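Local coordinates for N-acetylgalactosaminyltransferase 7 (Homo sapiens, PDB 6IWR), which belongs to the polypeptide N-acetylgalactosaminyltransferases, pairing a GT-A glycosyltransferase domain with a ricin-type beta-trefoil lectin domain, at residues 154-159 and 187-192; 183-188 and 212-217. All blocks are in the same frame, centred on the assembly; numbering follows the deposited sequence.

Interaction 1 of 2, residues 154-159 and 187-192; sequences VFHNEG and DFSNKE
At the C-terminal ends of two neighbouring parallel strands of the GT-A domain, the turn H156-N157 that follows one strand meets the loop D187-K191 that follows the other. Just past the end of strand 179-186, D187 N bonds F155 O at 2.9 Å, almost straight at 176°. Beyond it side chains take over the pairing. H156 has CG anti to its own backbone N (chi1 172°), and its ND1 donates to D187 O at 3.1 Å, approaching from above the carbonyl plane. S189 OG receives N157 N at 2.9 Å and also bonds D186 OD1; serine suits this place because a hydroxyl can accept from an N-H while donating to a carboxylate. N157 OD1 accepts N190 N at 2.9 Å, in the amide plane and on a lone pair, and more weakly K191 N at 3.3 Å, so one carbonyl oxygen gathers two successive N-H groups. Its ND2 makes a weak bond to N190 OD1, the two amides turned nearly perpendicular at 89°. K191 lays CG against the N157 amide, while its NZ forms a salt bridge with E112 and a cation-pi contact with F113. Near S189, the ring of F155 brings CE1 to 3.6 Å from OG and packs on L163 of helix 160-173 and on L184 and D186 of strand 179-186; D187 rests against A223 of helix 219-230.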
loop_
_atom_site.group_PDB
_atom_site.type_symbol
_atom_site.label_atom_id
_atom_site.label_comp_id
_atom_site.label_asym_id
_atom_site.label_seq_id
_atom_site.Cartn_x
_atom_site.Cartn_y
_atom_site.Cartn_z
ATOM N N VAL A 154 -28.475 -8.286 -0.251
ATOM C CA VAL A 154 -27.887 -8.443 -1.569
ATOM C C VAL A 154 -26.510 -9.061 -1.386
ATOM O O VAL A 154 -25.726 -8.609 -0.549
ATOM C CB VAL A 154 -27.812 -7.086 -2.291
ATOM C CG1 VAL A 154 -27.028 -7.214 -3.597
ATOM C CG2 VAL A 154 -29.217 -6.533 -2.503
ATOM N N PHE A 155 -26.214 -10.119 -2.126
ATOM C CA PHE A 155 -24.902 -10.719 -1.998
ATOM C C PHE A 155 -24.329 -11.033 -3.370
ATOM O O PHE A 155 -25.054 -11.185 -4.360
ATOM C CB PHE A 155 -24.935 -11.973 -1.111
ATOM C CG PHE A 155 -25.595 -13.156 -1.742
ATOM C CD1 PHE A 155 -24.856 -14.060 -2.497
ATOM C CD2 PHE A 155 -26.947 -13.384 -1.552
ATOM C CE1 PHE A 155 -25.449 -15.165 -3.070
ATOM C CE2 PHE A 155 -27.560 -14.494 -2.131
ATOM C CZ PHE A 155 -26.809 -15.380 -2.904
ATOM N N HIS A 156 -22.996 -11.086 -3.410
ATOM C CA HIS A 156 -22.256 -11.522 -4.593
ATOM C C HIS A 156 -21.059 -12.321 -4.097
ATOM O O HIS A 156 -20.161 -11.758 -3.467
ATOM C CB HIS A 156 -21.821 -10.327 -5.454
ATOM C CG HIS A 156 -20.901 -10.688 -6.584
ATOM N ND1 HIS A 156 -21.357 -11.143 -7.805
ATOM C CD2 HIS A 156 -19.549 -10.667 -6.672
ATOM C CE1 HIS A 156 -20.326 -11.398 -8.591
ATOM N NE2 HIS A 156 -19.219 -11.113 -7.928
ATOM N N ASN A 157 -21.056 -13.624 -4.357
ATOM C CA ASN A 157 -19.904 -14.484 -4.093
ATOM C C ASN A 157 -19.511 -14.514 -2.622
ATOM O O ASN A 157 -18.379 -14.876 -2.289
ATOM C CB ASN A 157 -18.710 -14.075 -4.951
ATOM C CG ASN A 157 -18.807 -14.621 -6.361
ATOM O OD1 ASN A 157 -19.716 -15.408 -6.681
ATOM N ND2 ASN A 157 -17.870 -14.225 -7.215
ATOM N N GLU A 158 -20.447 -14.185 -1.735
ATOM C CA GLU A 158 -20.168 -14.172 -0.307
ATOM C C GLU A 158 -19.771 -15.557 0.197
ATOM O O GLU A 158 -20.213 -16.589 -0.321
ATOM C CB GLU A 158 -21.396 -13.672 0.450
ATOM C CG GLU A 158 -21.160 -13.395 1.917
ATOM C CD GLU A 158 -20.337 -12.126 2.157
ATOM O OE1 GLU A 158 -20.282 -11.249 1.255
ATOM O OE2 GLU A 158 -19.743 -12.015 3.256
ATOM N N GLY A 159 -18.909 -15.569 1.209
ATOM C CA GLY A 159 -18.580 -16.822 1.865
ATOM C C GLY A 159 -19.794 -17.407 2.569
ATOM O O GLY A 159 -20.610 -16.690 3.152
ATOM N N ASP A 187 -26.705 -11.376 -6.764
ATOM C CA ASP A 187 -26.329 -10.548 -7.912
ATOM C C ASP A 187 -25.294 -11.261 -8.784
ATOM O O ASP A 187 -24.163 -10.802 -8.967
ATOM C CB ASP A 187 -25.808 -9.195 -7.460
ATOM C CG ASP A 187 -25.835 -8.177 -8.573
ATOM O OD1 ASP A 187 -26.730 -8.294 -9.444
ATOM O OD2 ASP A 187 -24.956 -7.285 -8.582
ATOM N N PHE A 188 -25.704 -12.417 -9.314
ATOM C CA PHE A 188 -24.979 -13.076 -10.398
ATOM C C PHE A 188 -23.672 -13.714 -9.914
ATOM O O PHE A 188 -22.653 -13.640 -10.595
ATOM C CB PHE A 188 -24.704 -12.092 -11.541
ATOM C CG PHE A 188 -24.570 -12.744 -12.870
ATOM C CD1 PHE A 188 -25.555 -13.604 -13.324
ATOM C CD2 PHE A 188 -23.470 -12.505 -13.673
ATOM C CE1 PHE A 188 -25.440 -14.224 -14.558
ATOM C CE2 PHE A 188 -23.347 -13.117 -14.915
ATOM C CZ PHE A 188 -24.331 -13.974 -15.356
ATOM N N SER A 189 -23.708 -14.350 -8.742
ATOM C CA SER A 189 -22.541 -15.036 -8.198
ATOM C C SER A 189 -22.127 -16.208 -9.090
ATOM O O SER A 189 -22.941 -16.791 -9.811
ATOM C CB SER A 189 -22.840 -15.548 -6.783
ATOM O OG SER A 189 -23.311 -14.530 -5.915
ATOM N N ASN A 190 -20.848 -16.579 -9.022
ATOM C CA ASN A 190 -20.404 -17.790 -9.697
ATOM C C ASN A 190 -20.013 -18.920 -8.755
ATOM O O ASN A 190 -19.926 -20.061 -9.207
ATOM C CB ASN A 190 -19.213 -17.499 -10.618
ATOM C CG ASN A 190 -18.377 -16.363 -10.127
ATOM O OD1 ASN A 190 -18.758 -15.201 -10.281
ATOM N ND2 ASN A 190 -17.244 -16.671 -9.503
ATOM N N LYS A 191 -19.785 -18.649 -7.474
ATOM C CA LYS A 191 -19.282 -19.685 -6.584
ATOM C C LYS A 191 -20.371 -20.713 -6.289
ATOM O O LYS A 191 -21.514 -20.372 -5.970
ATOM C CB LYS A 191 -18.732 -19.070 -5.292
ATOM C CG LYS A 191 -17.931 -17.808 -5.549
ATOM C CD LYS A 191 -16.717 -17.618 -4.651
ATOM C CE LYS A 191 -15.558 -17.181 -5.536
ATOM N NZ LYS A 191 -14.286 -16.813 -4.870
ATOM N N GLU A 192 -19.987 -21.989 -6.387
ATOM C CA GLU A 192 -20.933 -23.098 -6.406
ATOM C C GLU A 192 -21.657 -23.300 -5.086
ATOM O O GLU A 192 -22.807 -23.755 -5.080
ATOM C CB GLU A 192 -20.207 -24.376 -6.774
ATOM C CG GLU A 192 -21.078 -25.354 -7.511
ATOM C CD GLU A 192 -20.689 -26.764 -7.183
ATOM O OE1 GLU A 192 -19.550 -26.955 -6.693
ATOM O OE2 GLU A 192 -21.520 -27.673 -7.397
#

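Interaction 2 of 2, residues 183-188 and 212-217; sequences VLIDDF and FRNERR
Strands 179-186 and 209-213 run parallel here, I185 opposite F212 and D186 opposite R213, held by backbone bonds of 2.9 to 3.0 Å from F212 N to L184 O, D186 N to F212 O and N214 N to D186 O. On the I185 and F212 side, V183 CG1 touches the F212 ring at CD2, 3.9 Å away; V183 is buried, and the partly exposed F212 ring, which also makes a cation-pi contact with K230, helps to cover it. The other side carries charge: R213 bends at chi2 and its NE reaches D186 OD2 at 3.0 Å, with the oxygen in the guanidinium plane and the bond nearly straight at 169°. Past the strands, N214 ND2 donates to D187 OD1 at 2.9 Å, their planes nearly perpendicular at 84°. R217 crosses D187 at about a right angle and makes a weak salt bridge from NE to OD2, 3.4 Å long. One face of the F188 ring lies under R216 CA, a CH-pi contact 4.0 Å from the ring centre. Each carboxylate has further partners: D186 OD1 bonds S189 OG, and D187 OD1 also accepts E218 N. R213 NH1 pairs with D199. The two buried aspartates thus divide the work: D186 links the two strands through R213, whereas D187 ties the strand end to the loop leading into helix 219-230.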
loop_
_atom_site.group_PDB
_atom_site.type_symbol
_atom_site.label_atom_id
_atom_site.label_comp_id
_atom_site.label_asym_id
_atom_site.label_seq_id
_atom_site.Cartn_x
_atom_site.Cartn_y
_atom_site.Cartn_z
ATOM N N VAL A 183 -35.316 -11.836 2.223
ATOM C CA VAL A 183 -35.125 -11.960 0.782
ATOM C C VAL A 183 -33.640 -11.804 0.478
ATOM O O VAL A 183 -33.077 -10.716 0.655
ATOM C CB VAL A 183 -35.953 -10.911 0.025
ATOM C CG1 VAL A 183 -35.523 -10.845 -1.448
ATOM C CG2 VAL A 183 -37.426 -11.209 0.154
ATOM N N LEU A 184 -32.996 -12.880 0.036
ATOM C CA LEU A 184 -31.616 -12.788 -0.422
ATOM C C LEU A 184 -31.644 -12.513 -1.916
ATOM O O LEU A 184 -32.400 -13.156 -2.651
ATOM C CB LEU A 184 -30.827 -14.064 -0.123
ATOM C CG LEU A 184 -30.946 -14.719 1.258
ATOM C CD1 LEU A 184 -30.246 -16.076 1.239
ATOM C CD2 LEU A 184 -30.415 -13.845 2.419
ATOM N N ILE A 185 -30.864 -11.530 -2.352
ATOM C CA ILE A 185 -30.753 -11.171 -3.762
ATOM C C ILE A 185 -29.360 -11.559 -4.229
ATOM O O ILE A 185 -28.362 -10.918 -3.870
ATOM C CB ILE A 185 -31.007 -9.680 -4.015
ATOM C CG1 ILE A 185 -32.392 -9.272 -3.542
ATOM C CG2 ILE A 185 -30.858 -9.391 -5.504
ATOM C CD1 ILE A 185 -33.485 -9.755 -4.427
ATOM N N ASP A 186 -29.301 -12.598 -5.051
ATOM C CA ASP A 186 -28.056 -13.064 -5.650
ATOM C C ASP A 186 -27.744 -12.199 -6.854
ATOM O O ASP A 186 -28.442 -12.279 -7.869
ATOM C CB ASP A 186 -28.205 -14.516 -6.079
ATOM C CG ASP A 186 -26.922 -15.096 -6.579
ATOM O OD1 ASP A 186 -26.008 -14.315 -6.940
ATOM O OD2 ASP A 186 -26.828 -16.340 -6.583
ATOM N N ASP A 187 -26.705 -11.376 -6.764
ATOM C CA ASP A 187 -26.329 -10.548 -7.912
ATOM C C ASP A 187 -25.294 -11.261 -8.784
ATOM O O ASP A 187 -24.163 -10.802 -8.967
ATOM C CB ASP A 187 -25.808 -9.195 -7.460
ATOM C CG ASP A 187 -25.835 -8.177 -8.573
ATOM O OD1 ASP A 187 -26.730 -8.294 -9.444
ATOM O OD2 ASP A 187 -24.956 -7.285 -8.582
ATOM N N PHE A 188 -25.704 -12.417 -9.314
ATOM C CA PHE A 188 -24.979 -13.076 -10.398
ATOM C C PHE A 188 -23.672 -13.714 -9.914
ATOM O O PHE A 188 -22.653 -13.640 -10.595
ATOM C CB PHE A 188 -24.704 -12.092 -11.541
ATOM C CG PHE A 188 -24.570 -12.744 -12.870
ATOM C CD1 PHE A 188 -25.555 -13.604 -13.324
ATOM C CD2 PHE A 188 -23.470 -12.505 -13.673
ATOM C CE1 PHE A 188 -25.440 -14.224 -14.558
ATOM C CE2 PHE A 188 -23.347 -13.117 -14.915
ATOM C CZ PHE A 188 -24.331 -13.974 -15.356
ATOM N N PHE A 212 -33.598 -14.840 -4.714
ATOM C CA PHE A 212 -33.919 -14.556 -6.102
ATOM C C PHE A 212 -32.618 -14.257 -6.815
ATOM O O PHE A 212 -31.803 -13.476 -6.315
ATOM C CB PHE A 212 -34.892 -13.379 -6.248
ATOM C CG PHE A 212 -36.235 -13.613 -5.599
ATOM C CD1 PHE A 212 -37.030 -14.676 -5.978
ATOM C CD2 PHE A 212 -36.701 -12.753 -4.614
ATOM C CE1 PHE A 212 -38.258 -14.886 -5.384
ATOM C CE2 PHE A 212 -37.939 -12.958 -4.007
ATOM C CZ PHE A 212 -38.722 -14.028 -4.400
ATOM N N ARG A 213 -32.419 -14.906 -7.960
ATOM C CA ARG A 213 -31.235 -14.739 -8.789
ATOM C C ARG A 213 -31.438 -13.643 -9.822
ATOM O O ARG A 213 -32.512 -13.509 -10.412
ATOM C CB ARG A 213 -30.905 -16.034 -9.513
ATOM C CG ARG A 213 -29.898 -16.874 -8.831
ATOM C CD ARG A 213 -30.443 -17.461 -7.551
ATOM N NE ARG A 213 -29.347 -18.007 -6.745
ATOM C CZ ARG A 213 -29.467 -19.078 -5.980
ATOM N NH1 ARG A 213 -30.628 -19.720 -5.924
ATOM N NH2 ARG A 213 -28.435 -19.520 -5.297
ATOM N N ASN A 214 -30.377 -12.877 -10.056
ATOM C CA ASN A 214 -30.323 -11.885 -11.118
ATOM C C ASN A 214 -29.711 -12.512 -12.359
ATOM O O ASN A 214 -28.771 -13.300 -12.259
ATOM C CB ASN A 214 -29.500 -10.670 -10.686
ATOM C CG ASN A 214 -30.233 -9.807 -9.701
ATOM O OD1 ASN A 214 -31.446 -9.909 -9.564
ATOM N ND2 ASN A 214 -29.505 -8.938 -9.015
ATOM N N GLU A 215 -30.243 -12.152 -13.533
ATOM C CA GLU A 215 -29.782 -12.771 -14.772
ATOM C C GLU A 215 -28.442 -12.196 -15.218
ATOM O O GLU A 215 -27.671 -12.872 -15.903
ATOM C CB GLU A 215 -30.841 -12.603 -15.859
ATOM C CG GLU A 215 -32.157 -13.304 -15.552
ATOM C CD GLU A 215 -33.343 -12.646 -16.244
ATOM O OE1 GLU A 215 -33.172 -11.515 -16.768
ATOM O OE2 GLU A 215 -34.443 -13.253 -16.259
ATOM N N ARG A 216 -28.151 -10.954 -14.844
ATOM C CA ARG A 216 -26.868 -10.323 -15.115
ATOM C C ARG A 216 -26.400 -9.628 -13.850
ATOM O O ARG A 216 -27.194 -9.328 -12.956
ATOM C CB ARG A 216 -26.942 -9.306 -16.285
ATOM C CG ARG A 216 -28.241 -8.484 -16.398
ATOM C CD ARG A 216 -28.035 -6.973 -16.143
ATOM N NE ARG A 216 -27.582 -6.213 -17.310
ATOM C CZ ARG A 216 -26.989 -5.011 -17.276
ATOM N NH1 ARG A 216 -26.748 -4.382 -16.123
ATOM N NH2 ARG A 216 -26.621 -4.438 -18.418
ATOM N N ARG A 217 -25.104 -9.384 -13.758
ATOM C CA ARG A 217 -24.609 -8.645 -12.606
ATOM C C ARG A 217 -25.107 -7.211 -12.690
ATOM O O ARG A 217 -24.553 -6.397 -13.427
ATOM C CB ARG A 217 -23.094 -8.673 -12.545
ATOM C CG ARG A 217 -22.559 -7.805 -11.442
ATOM C CD ARG A 217 -21.882 -8.643 -10.403
ATOM N NE ARG A 217 -21.695 -7.919 -9.149
ATOM C CZ ARG A 217 -20.515 -7.691 -8.580
ATOM N NH1 ARG A 217 -19.400 -8.132 -9.154
ATOM N NH2 ARG A 217 -20.455 -7.031 -7.432
#

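In the fold
Interactions 1 and 2 share D187 and F188, and their centres lie 8 Å apart. Strand 179-186 runs between strands 149-155 and 209-213 in the sheet, so the loop leaving it meets 154-159 in interaction 1 and 212-217 in interaction 2. D187 joins them by using its backbone N-H and C=O in the first and its carboxylate in the second; D186 links them through its carboxylate alone, OD1 to S189 and OD2 to R213. The two contacts also touch directly: F155 N lies 2.9 Å from I185 O, probably hydrogen-bonded, and the H156 side chain packs on R217. Both these side chains lie about 10 Å from the bound manganese ion, too far to be its ligands.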